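Local coordinates for protein ethylbenzene dehydrogenase alpha-subunit (Aromatoleum aromaticum, PDB 2IVF) that serves as the large molybdopterin oxidoreductase subunit of a three-subunit enzyme, carrying the ligands MGD and MD1, a molybdenum atom and an iron-sulfur cluster, at residues E277-P283 and A292-V298. Residues are numbered along the deposited sequence.
Sequences EVVVIAP and ADLHVPV. With MGD (2-amino-5,6-dimercapto-7-methyl-3,7,8a,9-tetrahydro-8-oxa-1,3,9,10-tetraaza-anthracen-4-one guanosine dinucleotide), chain M.
Backbone hydrogen bonds join strands 277-281 and 294-296 in parallel, axes 4.7 Å apart at 25°: Val280 N to Leu294 O (2.9 Å), Val296 N to Val280 O (2.8 Å) and, just beyond the strand, Ala282 N to Val296 O (3.1 Å). Val279 pairs with Leu294, Val280 with His295, and Ile281 with Val296. Asp293 (phi/psi -76/-31, chi1 m) leaves extended conformation; its OD2 accepts Val278 N at 2.9 Å, while Val278 O receives both Asp293 N (2.7 Å) and Leu294 N (3.2 Å). The same carboxylate salt-bridges Arg272 and Arg317 of the beta-subunit. From mid-strand, the His295 ring (chi1 t) reaches forward so that NE2 donates to Ala282 O at 2.7 Å; Pro297 centres an inverse gamma turn.

One sheet face packs Val279 CG1 on Val296 CG2 (3.4 Å) and Ile281 CG2 on Val298 CG1 (3.6 Å), under helices 303-316 and 425-437; on the other, Val280 CG2 meets Ala292 CB (3.6 Å).

As in Rossmann-like nucleotide sites, the ligand sits at the strands' C-terminal ends: MGD N2 donates to Ile281 O (2.8 Å), and Pro283 CD lies 3.3 Å from MGD C4. A main-chain carbonyl thus takes the guanine amino group beside apolar Pro283 and Val298, while Asp303 and Asp284 also bind MGD.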
ATOM      1  N   GLU A 277       3.955   2.528  25.201  1.00 24.62           N
ATOM      2  CA  GLU A 277       3.666   3.881  24.802  1.00 24.69           C
ATOM      3  C   GLU A 277       4.189   4.090  23.403  1.00 24.43           C
ATOM      4  O   GLU A 277       5.359   3.865  23.136  1.00 24.71           O
ATOM      5  CB  GLU A 277       4.338   4.826  25.772  1.00 24.08           C
ATOM      6  CG  GLU A 277       4.302   6.280  25.425  1.00 27.16           C
ATOM      7  CD  GLU A 277       4.397   7.142  26.727  1.00 30.17           C
ATOM      8  OE1 GLU A 277       4.798   6.604  27.796  1.00 37.43           O
ATOM      9  OE2 GLU A 277       3.979   8.312  26.690  1.00 35.77           O
ATOM     10  N   VAL A 278       3.320   4.504  22.496  1.00 24.49           N
ATOM     11  CA  VAL A 278       3.698   4.591  21.078  1.00 23.03           C
ATOM     12  C   VAL A 278       3.815   6.031  20.673  1.00 22.64           C
ATOM     13  O   VAL A 278       2.872   6.826  20.808  1.00 21.33           O
ATOM     14  CB  VAL A 278       2.693   3.844  20.183  1.00 23.03           C
ATOM     15  CG1 VAL A 278       2.999   4.087  18.695  1.00 22.96           C
ATOM     16  CG2 VAL A 278       2.645   2.298  20.583  1.00 22.57           C
ATOM     17  N   VAL A 279       4.986   6.338  20.147  1.00 21.14           N
ATOM     18  CA  VAL A 279       5.343   7.653  19.725  1.00 22.69           C
ATOM     19  C   VAL A 279       5.669   7.652  18.226  1.00 23.79           C
ATOM     20  O   VAL A 279       6.461   6.830  17.755  1.00 26.61           O
ATOM     21  CB  VAL A 279       6.543   8.180  20.459  1.00 20.41           C
ATOM     22  CG1 VAL A 279       6.814   9.627  19.997  1.00 20.70           C
ATOM     23  CG2 VAL A 279       6.312   8.004  22.006  1.00 20.43           C
ATOM     24  N   VAL A 280       5.057   8.572  17.488  1.00 24.42           N
ATOM     25  CA  VAL A 280       5.376   8.754  16.064  1.00 23.80           C
ATOM     26  C   VAL A 280       6.080  10.064  15.969  1.00 23.55           C
ATOM     27  O   VAL A 280       5.511  11.087  16.349  1.00 23.52           O
ATOM     28  CB  VAL A 280       4.118   8.714  15.142  1.00 24.28           C
ATOM     29  CG1 VAL A 280       4.429   9.165  13.732  1.00 22.84           C
ATOM     30  CG2 VAL A 280       3.486   7.285  15.121  1.00 21.89           C
ATOM     31  N   ILE A 281       7.341  10.015  15.532  1.00 23.07           N
ATOM     32  CA  ILE A 281       8.118  11.218  15.268  1.00 23.81           C
ATOM     33  C   ILE A 281       8.034  11.435  13.755  1.00 24.32           C
ATOM     34  O   ILE A 281       8.577  10.650  12.957  1.00 25.13           O
ATOM     35  CB  ILE A 281       9.590  11.093  15.706  1.00 22.93           C
ATOM     36  CG1 ILE A 281       9.693  10.659  17.151  1.00 23.13           C
ATOM     37  CG2 ILE A 281      10.314  12.440  15.467  1.00 23.07           C
ATOM     38  CD1 ILE A 281      11.130  10.371  17.598  1.00 24.20           C
ATOM     39  N   ALA A 282       7.303  12.479  13.365  1.00 23.43           N
ATOM     40  CA  ALA A 282       7.044  12.774  11.973  1.00 23.78           C
ATOM     41  C   ALA A 282       6.733  14.263  11.880  1.00 23.27           C
ATOM     42  O   ALA A 282       6.075  14.819  12.779  1.00 23.43           O
ATOM     43  CB  ALA A 282       5.853  11.958  11.433  1.00 22.68           C
ATOM     44  N   PRO A 283       7.084  14.874  10.768  1.00 23.48           N
ATOM     45  CA  PRO A 283       6.714  16.278  10.616  1.00 24.25           C
ATOM     46  C   PRO A 283       5.209  16.437  10.498  1.00 24.60           C
ATOM     47  O   PRO A 283       4.644  17.334  11.133  1.00 25.94           O
ATOM     48  CB  PRO A 283       7.460  16.730   9.365  1.00 24.66           C
ATOM     49  CG  PRO A 283       8.029  15.541   8.777  1.00 26.86           C
ATOM     50  CD  PRO A 283       7.893  14.368   9.665  1.00 23.31           C
ATOM     51  N   ALA A 292      -0.777   5.771  17.625  1.00 23.90           N
ATOM     52  CA  ALA A 292       0.152   6.501  18.474  1.00 23.93           C
ATOM     53  C   ALA A 292      -0.513   7.189  19.659  1.00 24.09           C
ATOM     54  O   ALA A 292      -1.607   7.762  19.551  1.00 24.49           O
ATOM     55  CB  ALA A 292       0.924   7.522  17.646  1.00 24.44           C
ATOM     56  N   ASP A 293       0.173   7.138  20.792  1.00 23.64           N
ATOM     57  CA  ASP A 293      -0.153   7.960  21.956  1.00 22.69           C
ATOM     58  C   ASP A 293       0.300   9.411  21.794  1.00 22.83           C
ATOM     59  O   ASP A 293      -0.306  10.335  22.339  1.00 21.92           O
ATOM     60  CB  ASP A 293       0.450   7.349  23.213  1.00 23.41           C
ATOM     61  CG  ASP A 293      -0.108   5.988  23.510  1.00 24.48           C
ATOM     62  OD1 ASP A 293      -1.347   5.870  23.689  1.00 26.81           O
ATOM     63  OD2 ASP A 293       0.692   5.042  23.534  1.00 23.53           O
ATOM     64  N   LEU A 294       1.388   9.600  21.062  1.00 21.13           N
ATOM     65  CA  LEU A 294       2.043  10.863  20.934  1.00 22.21           C
ATOM     66  C   LEU A 294       2.517  11.010  19.540  1.00 21.94           C
ATOM     67  O   LEU A 294       3.042  10.071  18.941  1.00 20.88           O
ATOM     68  CB  LEU A 294       3.289  10.903  21.839  1.00 21.77           C
ATOM     69  CG  LEU A 294       3.037  11.061  23.356  1.00 23.03           C
ATOM     70  CD1 LEU A 294       4.345  10.874  24.116  1.00 22.62           C
ATOM     71  CD2 LEU A 294       2.484  12.445  23.606  1.00 24.76           C
ATOM     72  N   HIS A 295       2.320  12.194  19.035  1.00 21.99           N
ATOM     73  CA  HIS A 295       2.996  12.682  17.853  1.00 22.99           C
ATOM     74  C   HIS A 295       4.031  13.706  18.249  1.00 22.83           C
ATOM     75  O   HIS A 295       3.721  14.743  18.907  1.00 23.48           O
ATOM     76  CB  HIS A 295       1.951  13.328  16.932  1.00 22.92           C
ATOM     77  CG  HIS A 295       2.532  13.950  15.729  1.00 22.83           C
ATOM     78  ND1 HIS A 295       2.036  15.121  15.214  1.00 24.29           N
ATOM     79  CD2 HIS A 295       3.621  13.626  14.975  1.00 23.69           C
ATOM     80  CE1 HIS A 295       2.749  15.457  14.149  1.00 25.70           C
ATOM     81  NE2 HIS A 295       3.696  14.550  13.968  1.00 25.23           N
ATOM     82  N   VAL A 296       5.256  13.482  17.783  1.00 23.75           N
ATOM     83  CA  VAL A 296       6.332  14.427  17.986  1.00 22.60           C
ATOM     84  C   VAL A 296       6.515  15.143  16.641  1.00 23.89           C
ATOM     85  O   VAL A 296       7.023  14.552  15.696  1.00 22.32           O
ATOM     86  CB  VAL A 296       7.622  13.707  18.459  1.00 23.00           C
ATOM     87  CG1 VAL A 296       8.818  14.678  18.483  1.00 19.88           C
ATOM     88  CG2 VAL A 296       7.424  12.979  19.848  1.00 18.55           C
ATOM     89  N   PRO A 297       6.035  16.410  16.539  1.00 24.73           N
ATOM     90  CA  PRO A 297       5.899  17.091  15.270  1.00 24.40           C
ATOM     91  C   PRO A 297       7.170  17.801  14.874  1.00 24.46           C
ATOM     92  O   PRO A 297       7.252  19.041  14.763  1.00 24.38           O
ATOM     93  CB  PRO A 297       4.742  18.050  15.520  1.00 25.32           C
ATOM     94  CG  PRO A 297       4.875  18.402  16.936  1.00 25.86           C
ATOM     95  CD  PRO A 297       5.479  17.219  17.647  1.00 25.49           C
ATOM     96  N   VAL A 298       8.188  17.020  14.643  1.00 23.84           N
ATOM     97  CA  VAL A 298       9.481  17.656  14.226  1.00 23.20           C
ATOM     98  C   VAL A 298       9.388  18.477  12.963  1.00 23.65           C
ATOM     99  O   VAL A 298       8.709  18.101  12.018  1.00 23.55           O
ATOM    100  CB  VAL A 298      10.587  16.601  14.065  1.00 23.48           C
ATOM    101  CG1 VAL A 298      10.970  16.025  15.479  1.00 24.64           C
ATOM    102  CG2 VAL A 298      10.186  15.504  13.054  1.00 21.97           C
TER
HETATM  103  PB  MGD M1986       8.961   6.099   4.360  1.00 13.50           P
HETATM  104  O1B MGD M1986       7.763   5.595   3.633  1.00 13.53           O
HETATM  105  O2B MGD M1986       9.890   6.932   3.554  1.00 16.27           O
HETATM  106  O3B MGD M1986       9.845   5.004   5.072  1.00 15.54           O
HETATM  107  O3A MGD M1986       9.064   2.698   4.322  1.00 13.42           O
HETATM  108  PA  MGD M1986       9.479   3.520   5.625  1.00 14.85           P
HETATM  109  O1A MGD M1986       8.303   3.495   6.501  1.00 13.45           O
HETATM  110  O2A MGD M1986      10.738   3.022   6.149  1.00 13.70           O
HETATM  111  O5' MGD M1986       8.498   6.969   5.631  1.00 15.42           O
HETATM  112  C5' MGD M1986       7.561   8.039   5.442  1.00 10.50           C
HETATM  113  C4' MGD M1986       7.510   8.916   6.690  1.00 12.02           C
HETATM  114  O4' MGD M1986       8.734   9.622   6.838  1.00 14.93           O
HETATM  115  C3' MGD M1986       6.517   9.992   6.317  1.00 12.42           C
HETATM  116  O3' MGD M1986       5.244   9.561   6.781  1.00 13.73           O
HETATM  117  C2' MGD M1986       7.037  11.213   7.086  1.00 15.07           C
HETATM  118  O2' MGD M1986       6.098  11.574   8.117  1.00 17.21           O
HETATM  119  C1' MGD M1986       8.370  10.728   7.679  1.00 14.09           C
HETATM  120  N9  MGD M1986       9.380  11.805   7.545  1.00 13.82           N
HETATM  121  C8  MGD M1986       9.762  12.459   6.438  1.00 15.66           C
HETATM  122  N7  MGD M1986      10.736  13.333   6.717  1.00 15.10           N
HETATM  123  C5  MGD M1986      10.983  13.207   8.046  1.00 16.12           C
HETATM  124  C6  MGD M1986      11.825  13.816   8.966  1.00 15.83           C
HETATM  125  O6  MGD M1986      12.618  14.730   8.707  1.00 15.84           O
HETATM  126  N1  MGD M1986      11.765  13.368  10.289  1.00 16.39           N
HETATM  127  C2  MGD M1986      10.897  12.371  10.758  1.00 15.83           C
HETATM  128  N2  MGD M1986      10.902  12.012  12.088  1.00 13.58           N
HETATM  129  N3  MGD M1986      10.110  11.781   9.848  1.00 13.40           N
HETATM  130  C4  MGD M1986      10.129  12.198   8.545  1.00 14.16           C
HETATM  131  C10 MGD M1986       9.936   2.537   3.264  1.00 14.53           C
HETATM  132  C11 MGD M1986       9.942   1.081   2.869  1.00 13.30           C
HETATM  133  O11 MGD M1986       8.658   0.727   2.556  1.00 13.50           O
HETATM  134  C12 MGD M1986      10.927   0.724   1.746  1.00 15.42           C
HETATM  135  S12 MGD M1986      12.477   1.536   1.576  1.00 15.44           S
HETATM  136  C13 MGD M1986      10.597  -0.261   0.848  1.00 14.58           C
HETATM  137  S13 MGD M1986      11.720  -0.681  -0.399  1.00 14.84           S
HETATM  138  C14 MGD M1986       9.279  -0.951   0.926  1.00 16.59           C
HETATM  139  N15 MGD M1986       8.404  -0.309  -0.097  1.00 14.50           N
HETATM  140  C16 MGD M1986       7.006  -0.255   0.063  1.00 14.22           C
HETATM  141  C17 MGD M1986       6.158   0.194  -0.916  1.00 13.16           C
HETATM  142  O17 MGD M1986       6.591   0.609  -2.017  1.00 15.69           O
HETATM  143  N18 MGD M1986       4.776   0.206  -0.637  1.00 14.02           N
HETATM  144  C19 MGD M1986       4.255  -0.226   0.543  1.00 12.14           C
HETATM  145  N19 MGD M1986       2.918  -0.166   0.705  1.00 14.20           N
HETATM  146  N20 MGD M1986       5.120  -0.623   1.488  1.00 13.91           N
HETATM  147  C21 MGD M1986       6.442  -0.674   1.263  1.00 12.01           C
HETATM  148  N22 MGD M1986       7.311  -1.105   2.261  1.00 14.92           N
HETATM  149  C23 MGD M1986       8.680  -0.684   2.335  1.00 14.40           C